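Local structure of acetylene hydratase Ahy (Pelobacter acetylenicus, 2E7Z) at residues L119-N124 with I337-A342; L331-K336 with Y376-F381; S128-S133 with K349-T354; L360-M365 with G385-N390. The protein catalyses the hydration of acetylene to acetaldehyde, using a tungsten-bis(molybdopterin guanine dinucleotide) cofactor and a [4Fe-4S] cluster. One frame throughout, in Å; residues are numbered along the deposited sequence.

Interaction 1: L119-N124 with I337-A342; sequences LRRFMN and IQMHEA
Arg121 and Gln338 bring the two backbones together, their CA atoms 4.1 Å apart, where the turn that ends helix 334-337 lies against the flank of helix 118-126. Closeness at this point lets Arg121 CA make a CA-H...O contact with Gln338 O. Past it the chain turns at Met339, which has positive phi, and enters the short 3-10 segment 340-342, whose Ala342 O shares a bridging water with Asn124 O. Arg121 sends a chain extended as far as NE past Ile337, CG anti to the backbone N (chi1 -174°), and its NH1 gives a hydrogen bond of 2.9 Å to Ile337 O, in the carbonyl plane on a lone pair. Met339 SD sits over one face of the same guanidinium, offset toward the rim and 3.3 Å from NH1, while NE turns to His507 O. Asn124 ND2 donates to Gln338 O, 2.9 Å away and 38° above the carbonyl plane. Arg120 CG packs on Gln338 NE2 at 3.7 Å, and His340 CE1 lies over the centre of the Arg120 guanidinium with the two planes 84° apart. The imidazole is steadied by its NE2, which donates to Gln338 OE1 at 2.7 Å, whereas Arg120 is committed to Phe387 O and Ala386 O. Side-chain donors of Arg121 and Asn124 thus bind the carbonyls at the helix end, and a buried arginine beside His340 would probably disfavour a second proton on the imidazole.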
# COMPACT_ATOMS: atom_id res chain seq x y z
N LEU A 119 -11.59 12.11 7.78
CA LEU A 119 -12.18 11.66 6.54
C LEU A 119 -13.21 10.56 6.77
O LEU A 119 -14.33 10.68 6.32
CB LEU A 119 -11.07 11.26 5.54
CG LEU A 119 -11.52 10.83 4.14
CD1 LEU A 119 -12.02 9.36 4.02
CD2 LEU A 119 -12.51 11.81 3.48
N ARG A 120 -12.83 9.52 7.49
CA ARG A 120 -13.84 8.48 7.78
C ARG A 120 -14.92 9.04 8.72
O ARG A 120 -16.06 8.62 8.66
CB ARG A 120 -13.24 7.20 8.36
CG ARG A 120 -12.33 6.48 7.38
CD ARG A 120 -13.03 5.95 6.12
NE ARG A 120 -14.03 4.88 6.29
CZ ARG A 120 -13.72 3.59 6.30
NH1 ARG A 120 -12.45 3.17 6.31
NH2 ARG A 120 -14.72 2.71 6.40
N ARG A 121 -14.54 10.00 9.59
CA ARG A 121 -15.53 10.69 10.42
C ARG A 121 -16.65 11.25 9.56
O ARG A 121 -17.84 11.02 9.79
CB ARG A 121 -14.85 11.74 11.27
CG ARG A 121 -15.72 12.46 12.29
CD ARG A 121 -14.84 13.47 13.00
NE ARG A 121 -15.52 14.17 14.10
CZ ARG A 121 -15.49 13.78 15.38
NH1 ARG A 121 -14.81 12.67 15.74
NH2 ARG A 121 -16.15 14.48 16.32
N PHE A 122 -16.26 12.01 8.54
CA PHE A 122 -17.21 12.58 7.60
C PHE A 122 -18.05 11.52 6.91
O PHE A 122 -19.28 11.62 6.86
CB PHE A 122 -16.43 13.42 6.56
CG PHE A 122 -17.26 13.89 5.40
CD1 PHE A 122 -18.14 14.95 5.56
CD2 PHE A 122 -17.14 13.30 4.16
CE1 PHE A 122 -18.94 15.38 4.51
CE2 PHE A 122 -17.91 13.75 3.08
CZ PHE A 122 -18.81 14.78 3.27
N MET A 123 -17.39 10.48 6.38
CA MET A 123 -18.13 9.44 5.68
C MET A 123 -19.10 8.73 6.63
O MET A 123 -20.22 8.41 6.22
CB MET A 123 -17.19 8.41 5.06
CG MET A 123 -16.34 9.02 3.94
SD MET A 123 -15.35 7.72 3.12
CE MET A 123 -16.64 6.88 2.16
N ASN A 124 -18.67 8.49 7.87
CA ASN A 124 -19.51 7.75 8.84
C ASN A 124 -20.70 8.55 9.28
O ASN A 124 -21.77 7.99 9.48
CB ASN A 124 -18.62 7.27 9.99
CG ASN A 124 -17.72 6.12 9.56
OD1 ASN A 124 -18.04 5.40 8.61
ND2 ASN A 124 -16.61 5.92 10.28
N ILE A 337 -11.36 9.14 16.41
CA ILE A 337 -11.76 10.33 15.63
C ILE A 337 -12.64 9.90 14.45
O ILE A 337 -13.59 10.59 14.09
CB ILE A 337 -10.51 11.18 15.20
CG1 ILE A 337 -9.87 11.73 16.47
CG2 ILE A 337 -10.92 12.31 14.25
CD1 ILE A 337 -8.50 12.35 16.27
N GLN A 338 -12.35 8.74 13.88
CA GLN A 338 -13.10 8.24 12.72
C GLN A 338 -14.58 7.89 13.01
O GLN A 338 -15.37 7.82 12.08
CB GLN A 338 -12.41 7.04 12.09
CG GLN A 338 -11.08 7.39 11.47
CD GLN A 338 -10.34 6.21 10.89
OE1 GLN A 338 -10.42 5.10 11.45
NE2 GLN A 338 -9.58 6.42 9.78
N MET A 339 -14.94 7.63 14.28
CA MET A 339 -16.36 7.42 14.67
C MET A 339 -17.01 6.34 13.84
O MET A 339 -18.14 6.50 13.38
CB MET A 339 -17.14 8.73 14.52
CG MET A 339 -16.80 9.71 15.59
SD MET A 339 -17.75 11.26 15.47
CE MET A 339 -19.46 10.68 15.46
N HIS A 340 -16.31 5.21 13.70
CA HIS A 340 -16.94 4.02 13.10
C HIS A 340 -18.20 3.55 13.81
O HIS A 340 -19.10 3.03 13.16
CB HIS A 340 -15.94 2.87 13.04
CG HIS A 340 -14.75 3.19 12.19
ND1 HIS A 340 -14.82 3.27 10.81
CD2 HIS A 340 -13.47 3.46 12.53
CE1 HIS A 340 -13.62 3.58 10.34
NE2 HIS A 340 -12.77 3.69 11.36
N GLU A 341 -18.29 3.79 15.10
CA GLU A 341 -19.49 3.32 15.77
C GLU A 341 -20.72 4.09 15.31
O GLU A 341 -21.82 3.50 15.29
CB GLU A 341 -19.36 3.27 17.29
CG GLU A 341 -20.56 2.61 17.96
CD GLU A 341 -20.61 1.10 17.75
OE1 GLU A 341 -19.68 0.42 18.20
OE2 GLU A 341 -21.61 0.60 17.19
N ALA A 342 -20.56 5.33 14.87
CA ALA A 342 -21.66 6.14 14.39
C ALA A 342 -22.30 5.65 13.11
O ALA A 342 -23.45 5.97 12.86
CB ALA A 342 -21.25 7.58 14.23
O HOH W 1 -9.96 8.93 8.15
O HOH W 2 -24.06 8.09 11.05

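Interaction 2: L331-K336 with Y376-F381; sequences LVPISK and YGVKYF
Val378 carries the apolar part of this contact, its two methyls divided between residues at the start of helix 334-337. CG1, anti to the backbone N (chi1 171°), presses on Ser335 CB at 3.4 Å, tighter than carbon atoms usually meet. CG2 lies loosely against Pro333 CG and, in one of two conformers of the lysine, 3.8 Å from Lys336 CE. Ser335 CB also comes within 3.2 Å of the carbonyl oxygen Tyr380 O. A beta-branched residue suits this place because it offers one methyl to Ser335 and the other to Lys336 and Pro333. An alanine here would probably open a gap beside Ser335 CB, since CG1 would be gone.

The polar contacts are slight. Lys336 bends at its outer torsions and, in the same conformer, brings NZ to Gly377 O, a weak and doubtful hydrogen bond of 3.4 Å; Gly377 itself has positive phi, at ease for a residue without a side chain, as the chain leaves helix 369-376. Ser335 OG stands at the edge of the Phe381 ring, 4.2 Å from CD1. That hydroxyl finds its stronger partner in Glu470 and is joined as well to His382 N. Pro333, at the N-cap position, suits the start of the helix, where its missing N-H costs nothing.

Buried methyls and a serine with outside partners therefore join the first turn of helix 334-337 to the loop, while the exposed ammonium adds at most a bond that solvent could readily replace.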
# COMPACT_ATOMS: atom_id res chain seq x y z
N LEU A 331 -1.49 9.71 22.22
CA LEU A 331 -2.32 10.51 21.31
C LEU A 331 -3.78 10.06 21.30
O LEU A 331 -4.08 8.91 21.66
CB LEU A 331 -1.75 10.40 19.87
CG LEU A 331 -0.26 10.64 19.68
CD1 LEU A 331 0.13 10.39 18.21
CD2 LEU A 331 0.10 12.06 20.14
N VAL A 332 -4.69 10.95 20.90
CA VAL A 332 -6.07 10.53 20.67
C VAL A 332 -6.09 9.62 19.45
O VAL A 332 -5.63 10.01 18.39
CB VAL A 332 -7.00 11.73 20.43
CG1 VAL A 332 -8.41 11.25 20.14
CG2 VAL A 332 -6.98 12.66 21.64
N PRO A 333 -6.56 8.37 19.59
CA PRO A 333 -6.51 7.45 18.43
C PRO A 333 -7.25 7.99 17.19
O PRO A 333 -8.38 8.49 17.28
CB PRO A 333 -7.14 6.14 18.96
CG PRO A 333 -6.87 6.22 20.42
CD PRO A 333 -7.09 7.69 20.78
N ILE A 334 -6.61 7.83 16.04
CA ILE A 334 -7.27 8.13 14.78
C ILE A 334 -8.58 7.31 14.69
O ILE A 334 -9.61 7.80 14.23
CB ILE A 334 -6.34 7.80 13.62
CG1 ILE A 334 -5.21 8.85 13.55
CG2 ILE A 334 -7.09 7.68 12.29
CD1 ILE A 334 -4.09 8.51 12.56
N SER A 335 -8.53 6.06 15.17
CA SER A 335 -9.70 5.21 15.12
C SER A 335 -10.88 5.82 15.84
O SER A 335 -12.01 5.65 15.38
CB SER A 335 -9.41 3.86 15.80
OG SER A 335 -8.36 3.17 15.12
N LYS A 336 -10.62 6.52 16.94
CA LYS A 336 -11.71 7.11 17.73
C LYS A 336 -12.26 8.35 17.01
O LYS A 336 -13.47 8.57 16.97
CB LYS A 336 -11.21 7.45 19.12
CG LYS A 336 -10.70 6.23 19.88
CD LYS A 336 -10.66 6.48 21.37
CE LYS A 336 -10.94 5.20 22.14
NZ LYS A 336 -12.25 4.61 21.75
N TYR A 376 -6.90 -3.06 23.06
CA TYR A 376 -6.48 -1.71 22.65
C TYR A 376 -7.40 -0.60 23.13
O TYR A 376 -7.06 0.59 22.99
CB TYR A 376 -6.30 -1.67 21.12
CG TYR A 376 -5.19 -2.57 20.64
CD1 TYR A 376 -3.86 -2.34 21.02
CD2 TYR A 376 -5.46 -3.68 19.83
CE1 TYR A 376 -2.85 -3.20 20.62
CE2 TYR A 376 -4.45 -4.52 19.41
CZ TYR A 376 -3.15 -4.29 19.82
OH TYR A 376 -2.15 -5.14 19.41
N GLY A 377 -8.56 -0.95 23.67
CA GLY A 377 -9.52 0.05 24.11
C GLY A 377 -10.20 0.75 22.94
O GLY A 377 -10.79 1.81 23.10
N VAL A 378 -10.12 0.13 21.77
CA VAL A 378 -10.69 0.68 20.55
C VAL A 378 -11.41 -0.46 19.85
O VAL A 378 -10.78 -1.40 19.38
CB VAL A 378 -9.59 1.28 19.62
CG1 VAL A 378 -10.17 1.64 18.30
CG2 VAL A 378 -9.00 2.52 20.27
N LYS A 379 -12.74 -0.37 19.80
CA LYS A 379 -13.56 -1.42 19.20
C LYS A 379 -13.28 -1.57 17.72
O LYS A 379 -13.15 -2.68 17.20
CB LYS A 379 -15.04 -1.12 19.41
CG LYS A 379 -15.95 -2.13 18.73
CD LYS A 379 -17.39 -1.88 19.11
CE LYS A 379 -18.30 -2.74 18.28
NZ LYS A 379 -19.71 -2.48 18.65
N TYR A 380 -13.20 -0.43 17.02
CA TYR A 380 -12.90 -0.41 15.59
C TYR A 380 -11.47 0.09 15.41
O TYR A 380 -11.25 1.29 15.25
CB TYR A 380 -13.89 0.51 14.84
CG TYR A 380 -15.30 -0.02 14.87
CD1 TYR A 380 -15.71 -1.01 13.98
CD2 TYR A 380 -16.22 0.47 15.79
CE1 TYR A 380 -16.99 -1.47 13.97
CE2 TYR A 380 -17.53 -0.01 15.82
CZ TYR A 380 -17.90 -0.99 14.90
OH TYR A 380 -19.17 -1.49 14.83
N PHE A 381 -10.51 -0.82 15.44
CA PHE A 381 -9.09 -0.49 15.42
C PHE A 381 -8.76 -0.38 13.96
O PHE A 381 -8.68 -1.37 13.25
CB PHE A 381 -8.32 -1.61 16.13
CG PHE A 381 -6.82 -1.52 16.05
CD1 PHE A 381 -6.15 -0.32 15.84
CD2 PHE A 381 -6.06 -2.68 16.23
CE1 PHE A 381 -4.76 -0.29 15.78
CE2 PHE A 381 -4.67 -2.65 16.19
CZ PHE A 381 -4.01 -1.45 15.98

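Interaction 3: S128-S133 with K349-T354; sequences SPNWTS and KLQLGT
A type II beta turn from Gln351 to Thr354, following helix 345-350, meets an ST turn that leads into strand 131-132, and Pro129 with Gln351 makes the junction. Their CA atoms stand 5.2 Å apart. The proline ring packs against the backbone of Gln351, CG 3.7 Å from its CA, and CB lies 3.8 Å from Gln351 CB, so a rigid, compact residue fits closely where the two segments pass. Gln351 turns CG anti to the backbone N (chi1 -169°) and continues extended beyond it, which carries the amide past the ring to the carbonyl. There NE2 donates to Pro129 O at 2.8 Å, with an N-H...O angle of 154° and the donor tilted 18° from the carbonyl plane. Pro129 O also accepts from Trp131 N, closing the inverse gamma turn centred on Asn130; two donors thus grip one buried oxygen. Glutamine is long enough to reach Pro129 O with NE2 and Tyr362 N with OE1, which accepts from it.

Strand 131-132 is an edge strand of the mixed sheet that also includes strands 103-107 and 408-412, in the molybdopterin oxidoreductase part of the chain, and the contact covers the turn that enters it. Ser128 OG accepts from Asn130 N at 3.0 Å, the bond of the ST turn. The Asn130 and Leu352 side chains cross at about a right angle. Within the beta turn, Thr354 OG1 donates to Gln351 O at 2.7 Å. Gly353 takes a positive phi at which a side chain would be jammed against the preceding carbonyl oxygen.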
# COMPACT_ATOMS: atom_id res chain seq x y z
N SER A 128 -21.85 6.71 4.51
CA SER A 128 -21.21 5.91 3.45
C SER A 128 -20.11 5.01 4.01
O SER A 128 -19.14 5.50 4.59
CB SER A 128 -20.53 6.75 2.36
OG SER A 128 -20.02 5.78 1.44
N PRO A 129 -20.21 3.70 3.77
CA PRO A 129 -19.14 2.79 4.10
C PRO A 129 -18.12 2.63 2.97
O PRO A 129 -17.14 1.90 3.11
CB PRO A 129 -19.90 1.46 4.25
CG PRO A 129 -20.90 1.54 3.12
CD PRO A 129 -21.36 3.00 3.16
N ASN A 130 -18.37 3.28 1.83
CA ASN A 130 -17.62 2.93 0.62
C ASN A 130 -16.28 3.65 0.41
O ASN A 130 -16.07 4.38 -0.57
CB ASN A 130 -18.55 2.99 -0.59
CG ASN A 130 -19.58 1.85 -0.56
OD1 ASN A 130 -20.78 2.07 -0.83
ND2 ASN A 130 -19.14 0.67 -0.14
N TRP A 131 -15.40 3.43 1.38
CA TRP A 131 -14.02 3.91 1.36
C TRP A 131 -13.10 2.80 0.90
O TRP A 131 -13.22 1.65 1.43
CB TRP A 131 -13.60 4.33 2.77
CG TRP A 131 -12.23 4.90 2.83
CD1 TRP A 131 -11.93 6.22 2.70
CD2 TRP A 131 -10.99 4.22 3.08
NE1 TRP A 131 -10.56 6.40 2.81
CE2 TRP A 131 -9.97 5.19 3.07
CE3 TRP A 131 -10.65 2.88 3.33
CZ2 TRP A 131 -8.62 4.89 3.29
CZ3 TRP A 131 -9.29 2.56 3.54
CH2 TRP A 131 -8.29 3.57 3.54
N THR A 132 -12.20 3.11 -0.03
CA THR A 132 -11.17 2.17 -0.35
C THR A 132 -9.88 2.95 -0.57
O THR A 132 -9.85 4.19 -0.45
CB THR A 132 -11.52 1.24 -1.52
OG1 THR A 132 -10.62 0.13 -1.52
CG2 THR A 132 -11.44 1.92 -2.86
N SER A 133 -8.81 2.23 -0.88
CA SER A 133 -7.51 2.85 -0.96
C SER A 133 -6.62 1.92 -1.76
O SER A 133 -6.78 0.70 -1.72
CB SER A 133 -6.95 3.07 0.45
OG SER A 133 -5.64 3.62 0.42
N LYS A 349 -23.23 -3.04 6.65
CA LYS A 349 -23.54 -4.25 5.89
C LYS A 349 -23.55 -4.04 4.37
O LYS A 349 -23.27 -4.99 3.63
CB LYS A 349 -24.88 -4.86 6.39
CG LYS A 349 -24.80 -5.49 7.77
CD LYS A 349 -26.19 -5.96 8.26
CE LYS A 349 -26.89 -4.88 9.08
NZ LYS A 349 -28.34 -5.14 9.34
N LEU A 350 -23.80 -2.80 3.93
CA LEU A 350 -23.88 -2.51 2.50
C LEU A 350 -22.51 -2.35 1.87
O LEU A 350 -22.40 -2.29 0.64
CB LEU A 350 -24.62 -1.19 2.22
CG LEU A 350 -26.15 -1.19 2.42
CD1 LEU A 350 -26.71 0.22 2.22
CD2 LEU A 350 -26.84 -2.18 1.51
N GLN A 351 -21.47 -2.22 2.70
CA GLN A 351 -20.14 -1.93 2.18
C GLN A 351 -19.84 -2.80 0.98
O GLN A 351 -19.92 -4.02 1.05
CB GLN A 351 -19.10 -2.16 3.27
CG GLN A 351 -17.70 -1.61 2.88
CD GLN A 351 -16.80 -1.58 4.09
OE1 GLN A 351 -16.70 -2.57 4.82
NE2 GLN A 351 -16.16 -0.45 4.34
N LEU A 352 -19.40 -2.19 -0.13
CA LEU A 352 -19.22 -2.99 -1.32
C LEU A 352 -18.07 -3.95 -1.16
O LEU A 352 -16.99 -3.57 -0.72
CB LEU A 352 -18.99 -2.05 -2.51
CG LEU A 352 -20.29 -1.33 -2.90
CD1 LEU A 352 -20.03 -0.08 -3.71
CD2 LEU A 352 -21.18 -2.24 -3.70
N GLY A 353 -18.29 -5.21 -1.53
CA GLY A 353 -17.37 -6.28 -1.18
C GLY A 353 -17.95 -7.23 -0.15
O GLY A 353 -17.54 -8.39 -0.08
N THR A 354 -18.93 -6.77 0.62
CA THR A 354 -19.53 -7.64 1.63
C THR A 354 -20.09 -8.91 0.98
O THR A 354 -20.03 -9.98 1.59
CB THR A 354 -20.58 -6.87 2.43
OG1 THR A 354 -19.96 -5.76 3.08
CG2 THR A 354 -21.21 -7.77 3.53

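Interaction 4: L360-M365 with G385-N390; sequences LTYTGM and GAFMAN
Tyr362 and Phe387 form the heart of a buried contact, aromatic and backbone together, between the start of the short helix 362-365 and the loop that runs into helix 391-400. It is a CH-pi contact more than a ring stack: Phe387 CB lies over the tyrosine face, 3.6 Å from the ring centroid and 15° off its normal. The rings are nearly parallel, at 4°, but slid apart so far that they barely overlap. Met365 CB meets the edge of the phenylalanine ring at CE1, 4.1 Å away.

Beside the rings the two backbones are tied directly. Met388 N donates to Leu360 O at 2.9 Å, with an almost straight N-H...O angle of 175°. Phe387, which holds an unusual positive phi, reaches the same oxygen with its N through a water. The Leu360 and Met388 side chains lie side by side, CD1 4.1 Å from CE. Thr361 sits at the N-cap, where OG1 accepts weakly from Thr363 N at 3.1 Å, its stronger partner being Pro358 O, while CG2 touches Met388 O at 3.6 Å.

The tyrosine hydroxyl reaches beyond the contact to His340 ND1, and Lys348 makes a cation-pi contact with the ring. A leucine here would probably leave Phe387 CB without its flat aromatic partner and His340 without its hydroxyl mate. The loop is probably held in shape by Leu360 O, which accepts from Met388 N and a water, and by Phe387 CB lying on the tyrosine face, with the Met388 side chain about 11 Å from a bound molybdopterin guanine dinucleotide.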
# COMPACT_ATOMS: atom_id res chain seq x y z
N LEU A 360 -12.16 -8.03 4.30
CA LEU A 360 -11.61 -6.73 4.70
C LEU A 360 -12.65 -5.65 4.99
O LEU A 360 -12.31 -4.51 5.36
CB LEU A 360 -10.57 -6.28 3.66
CG LEU A 360 -9.30 -7.16 3.57
CD1 LEU A 360 -8.45 -6.84 2.35
CD2 LEU A 360 -8.47 -7.13 4.90
N THR A 361 -13.93 -6.01 4.84
CA THR A 361 -15.04 -5.14 5.18
C THR A 361 -15.30 -5.10 6.67
O THR A 361 -14.77 -5.93 7.42
CB THR A 361 -16.35 -5.54 4.48
OG1 THR A 361 -16.84 -6.76 5.07
CG2 THR A 361 -16.18 -5.68 2.95
N TYR A 362 -16.13 -4.16 7.10
CA TYR A 362 -16.63 -4.20 8.49
C TYR A 362 -17.13 -5.58 8.88
O TYR A 362 -16.87 -6.05 10.00
CB TYR A 362 -17.79 -3.25 8.69
CG TYR A 362 -17.42 -1.79 8.71
CD1 TYR A 362 -16.82 -1.22 9.84
CD2 TYR A 362 -17.73 -0.96 7.63
CE1 TYR A 362 -16.51 0.14 9.88
CE2 TYR A 362 -17.40 0.41 7.64
CZ TYR A 362 -16.80 0.94 8.78
OH TYR A 362 -16.51 2.28 8.85
N THR A 363 -17.87 -6.21 7.98
CA THR A 363 -18.48 -7.51 8.33
C THR A 363 -17.39 -8.56 8.54
O THR A 363 -17.41 -9.33 9.51
CB THR A 363 -19.43 -7.98 7.24
OG1 THR A 363 -20.54 -7.09 7.20
CG2 THR A 363 -19.91 -9.42 7.48
N GLY A 364 -16.45 -8.65 7.61
CA GLY A 364 -15.38 -9.64 7.72
C GLY A 364 -14.49 -9.46 8.93
O GLY A 364 -13.97 -10.44 9.49
N MET A 365 -14.30 -8.21 9.36
CA MET A 365 -13.41 -7.90 10.47
C MET A 365 -14.17 -7.93 11.82
O MET A 365 -13.56 -7.78 12.89
CB MET A 365 -12.75 -6.53 10.22
CG MET A 365 -11.92 -6.45 8.92
SD MET A 365 -10.47 -7.50 9.01
CE MET A 365 -9.42 -6.46 10.03
N GLY A 385 -4.86 0.57 7.38
CA GLY A 385 -6.02 0.94 6.54
C GLY A 385 -7.01 -0.17 6.76
O GLY A 385 -6.61 -1.34 6.70
N ALA A 386 -8.26 0.16 7.08
CA ALA A 386 -9.19 -0.88 7.50
C ALA A 386 -10.62 -0.53 7.21
O ALA A 386 -10.98 0.64 7.02
CB ALA A 386 -9.03 -1.16 9.02
N PHE A 387 -11.43 -1.58 7.21
CA PHE A 387 -12.89 -1.49 7.02
C PHE A 387 -13.11 -0.92 5.63
O PHE A 387 -13.56 0.23 5.43
CB PHE A 387 -13.58 -0.69 8.13
CG PHE A 387 -13.03 -0.99 9.51
CD1 PHE A 387 -13.03 -2.29 9.98
CD2 PHE A 387 -12.52 0.00 10.33
CE1 PHE A 387 -12.51 -2.61 11.23
CE2 PHE A 387 -12.02 -0.31 11.62
CZ PHE A 387 -12.02 -1.63 12.05
N MET A 388 -12.75 -1.72 4.65
CA MET A 388 -12.59 -1.22 3.28
C MET A 388 -13.53 -1.88 2.30
O MET A 388 -13.76 -3.11 2.31
CB MET A 388 -11.15 -1.45 2.80
CG MET A 388 -10.08 -0.97 3.77
SD MET A 388 -8.40 -1.10 3.10
CE MET A 388 -8.04 -2.85 3.38
N ALA A 389 -14.01 -1.06 1.37
CA ALA A 389 -14.71 -1.59 0.22
C ALA A 389 -13.72 -2.29 -0.69
O ALA A 389 -12.59 -1.83 -0.89
CB ALA A 389 -15.42 -0.46 -0.55
N ASN A 390 -14.15 -3.38 -1.31
CA ASN A 390 -13.34 -4.10 -2.26
C ASN A 390 -13.28 -3.25 -3.54
O ASN A 390 -14.32 -2.84 -4.04
CB ASN A 390 -13.98 -5.43 -2.59
CG ASN A 390 -13.20 -6.22 -3.61
OD1 ASN A 390 -13.57 -6.21 -4.77
ND2 ASN A 390 -12.13 -6.92 -3.18
O HOH W 3 -10.11 -4.10 7.07

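Interactions 1, 3 and 4 are buried, whereas interaction 2 is partly exposed and its one hydrogen bond between the segments is weak. Interactions 1 and 2 share helix 334-337 and meet through a salt bridge between Glu341 and Lys379. Interactions 1 and 3 use helix 118-126 and the strand that follows it, joined where Met123 O meets Ser128 N. Interactions 3 and 4 lie closest, their centres about 7 Å apart, and a probable hydrogen bond from Ala389 N to Trp131 O ties them. Arginine and amide donors to carbonyls dominate interaction 1, glutamine to carbonyl interaction 3, and aromatic packing with a direct backbone bond interaction 4.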